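Local coordinates for response regulator CheY-like protein (Mesorhizobium loti, PDB 3SNK) that is a CheY-like receiver domain from the N-terminal part of a longer pilus assembly protein, to which ATP binding and hydrolysis are tentatively assigned, at residues A[89-94]-A[112-117]. Residues are numbered along the deposited sequence; the frame is centred on the assembly and turned at random.
Sequences PLIAVS and DWLHKP
Ala92 and Ser94 are the residues through which strand 90-94 bonds strand 112-115 in parallel, the short axes 4.7 Å apart at their closest and turned by 25°. The pair closes the last beta-alpha-beta crossover of the CheY-like receiver fold, with helix 99-107 as the connection and 112-115 as an outer strand of the five-stranded sheet. It exemplifies how a parallel ladder is laced: Ala92 N gives its hydrogen to Asp112 O, Ala92 O receives Leu114 N at 2.7 Å, and Ser94 N reaches Leu114 O. The last rung is slacker, for Lys116 N lies 3.3 Å from Ser94 O and 41° above its carbonyl plane.

On the face of Ile91, Val93 and Leu114, which helix 120-129 covers in part, the branched side chains pack against one another. Ile91 CG2, anti to its backbone N, meets Leu114 CD1 at 3.6 Å as the two chains pass at a slant, while the Ile91 and Asp112 side chains lie side by side, Ile91 CG1 touching Asp112 OD2. Farther on, Val93 CG1 touches Lys116 CG at 3.8 Å, the two side chains crossing at about a right angle. The lysine continues extended to salt bridges with Asp23 and Asp66, an arrangement consistent with the conserved lysine and acidic pocket of receiver domains.

On the opposite side of the sheet, Ala92 CB and the Trp113 side chain pack on helix 99-107, both touching Leu105. On this face a water donates to both Ser94 OG and Leu114 O, each at 3.0 Å, giving that carbonyl oxygen a second donor beside Ser94 N.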
loop_
_atom_site.group_PDB
_atom_site.type_symbol
_atom_site.label_atom_id
_atom_site.label_comp_id
_atom_site.label_asym_id
_atom_site.label_seq_id
_atom_site.Cartn_x
_atom_site.Cartn_y
_atom_site.Cartn_z
ATOM N N PRO A 89 2.285 -9.022 1.117
ATOM C CA PRO A 89 1.665 -8.472 -0.100
ATOM C C PRO A 89 1.626 -6.950 -0.066
ATOM O O PRO A 89 1.391 -6.322 0.986
ATOM C CB PRO A 89 0.236 -9.044 -0.079
ATOM C CG PRO A 89 0.307 -10.223 0.840
ATOM C CD PRO A 89 1.347 -9.895 1.854
ATOM N N LEU A 90 1.867 -6.356 -1.234
ATOM C CA LEU A 90 1.876 -4.929 -1.401
ATOM C C LEU A 90 0.843 -4.553 -2.438
ATOM O O LEU A 90 0.829 -5.105 -3.546
ATOM C CB LEU A 90 3.299 -4.460 -1.804
ATOM C CG LEU A 90 3.460 -3.001 -2.316
ATOM C CD1 LEU A 90 3.154 -2.014 -1.232
ATOM C CD2 LEU A 90 4.915 -2.745 -2.793
ATOM N N ILE A 91 -0.068 -3.672 -2.061
ATOM C CA ILE A 91 -1.097 -3.209 -3.000
ATOM C C ILE A 91 -0.697 -1.811 -3.371
ATOM O O ILE A 91 -0.568 -0.960 -2.484
ATOM C CB ILE A 91 -2.547 -3.339 -2.469
ATOM C CG1 ILE A 91 -2.900 -4.823 -2.273
ATOM C CG2 ILE A 91 -3.545 -2.670 -3.441
ATOM C CD1 ILE A 91 -4.089 -5.084 -1.324
ATOM N N ALA A 92 -0.426 -1.589 -4.663
ATOM C CA ALA A 92 -0.017 -0.258 -5.109
ATOM C C ALA A 92 -1.192 0.473 -5.721
ATOM O O ALA A 92 -1.943 -0.091 -6.513
ATOM C CB ALA A 92 1.124 -0.355 -6.104
ATOM N N VAL A 93 -1.364 1.736 -5.308
ATOM C CA VAL A 93 -2.390 2.625 -5.822
ATOM C C VAL A 93 -1.652 3.818 -6.396
ATOM O O VAL A 93 -0.808 4.430 -5.727
ATOM C CB VAL A 93 -3.473 3.035 -4.777
ATOM C CG1 VAL A 93 -4.610 3.817 -5.440
ATOM C CG2 VAL A 93 -4.018 1.817 -4.039
ATOM N N SER A 94 -1.945 4.140 -7.645
ATOM C CA SER A 94 -1.320 5.289 -8.269
ATOM C C SER A 94 -2.212 5.864 -9.329
ATOM O O SER A 94 -3.171 5.222 -9.767
ATOM C CB SER A 94 0.023 4.889 -8.886
ATOM O OG SER A 94 -0.159 4.195 -10.112
ATOM N N ASP A 112 -1.005 -6.137 -6.569
ATOM C CA ASP A 112 -2.041 -5.453 -7.315
ATOM C C ASP A 112 -1.649 -4.001 -7.631
ATOM O O ASP A 112 -1.043 -3.328 -6.809
ATOM C CB ASP A 112 -3.384 -5.503 -6.542
ATOM C CG ASP A 112 -3.848 -6.908 -6.141
ATOM O OD1 ASP A 112 -4.479 -7.585 -6.973
ATOM O OD2 ASP A 112 -3.584 -7.319 -4.985
ATOM N N TRP A 113 -2.005 -3.538 -8.832
ATOM C CA TRP A 113 -1.810 -2.166 -9.293
ATOM C C TRP A 113 -3.177 -1.483 -9.489
ATOM O O TRP A 113 -3.784 -1.624 -10.545
ATOM C CB TRP A 113 -1.038 -2.134 -10.604
ATOM C CG TRP A 113 0.403 -2.555 -10.593
ATOM C CD1 TRP A 113 1.134 -3.045 -9.547
ATOM C CD2 TRP A 113 1.259 -2.580 -11.734
ATOM N NE1 TRP A 113 2.402 -3.374 -9.972
ATOM C CE2 TRP A 113 2.509 -3.084 -11.311
ATOM C CE3 TRP A 113 1.097 -2.196 -13.079
ATOM C CZ2 TRP A 113 3.601 -3.190 -12.179
ATOM C CZ3 TRP A 113 2.176 -2.315 -13.938
ATOM C CH2 TRP A 113 3.404 -2.825 -13.493
ATOM N N LEU A 114 -3.654 -0.749 -8.493
ATOM C CA LEU A 114 -4.961 -0.104 -8.586
ATOM C C LEU A 114 -4.805 1.335 -9.038
ATOM O O LEU A 114 -3.834 2.000 -8.671
ATOM C CB LEU A 114 -5.710 -0.205 -7.247
ATOM C CG LEU A 114 -5.819 -1.640 -6.643
ATOM C CD1 LEU A 114 -6.437 -1.605 -5.251
ATOM C CD2 LEU A 114 -6.619 -2.586 -7.549
ATOM N N HIS A 115 -5.721 1.788 -9.899
ATOM C CA HIS A 115 -5.720 3.120 -10.498
ATOM C C HIS A 115 -6.797 3.984 -9.839
ATOM O O HIS A 115 -7.938 3.543 -9.702
ATOM C CB HIS A 115 -5.923 2.989 -12.026
ATOM C CG HIS A 115 -5.810 4.271 -12.800
ATOM N ND1 HIS A 115 -4.584 4.889 -13.009
ATOM C CD2 HIS A 115 -6.771 4.975 -13.452
ATOM C CE1 HIS A 115 -4.844 5.967 -13.739
ATOM N NE2 HIS A 115 -6.147 6.066 -14.027
ATOM N N LYS A 116 -6.420 5.209 -9.421
ATOM C CA LYS A 116 -7.289 6.187 -8.758
ATOM C C LYS A 116 -8.274 6.857 -9.744
ATOM O O LYS A 116 -7.857 7.215 -10.850
ATOM C CB LYS A 116 -6.447 7.266 -8.075
ATOM C CG LYS A 116 -6.272 7.076 -6.581
ATOM C CD LYS A 116 -5.488 8.242 -5.992
ATOM C CE LYS A 116 -5.258 8.122 -4.509
ATOM N NZ LYS A 116 -4.488 9.280 -3.999
ATOM N N PRO A 117 -9.567 7.072 -9.378
ATOM C CA PRO A 117 -10.231 6.720 -8.104
ATOM C C PRO A 117 -10.555 5.230 -8.041
ATOM O O PRO A 117 -11.129 4.685 -8.990
ATOM C CB PRO A 117 -11.496 7.598 -8.120
ATOM C CG PRO A 117 -11.828 7.769 -9.571
ATOM C CD PRO A 117 -10.509 7.730 -10.316
HETATM O O HOH W 1 -1.024 1.417 -9.466
#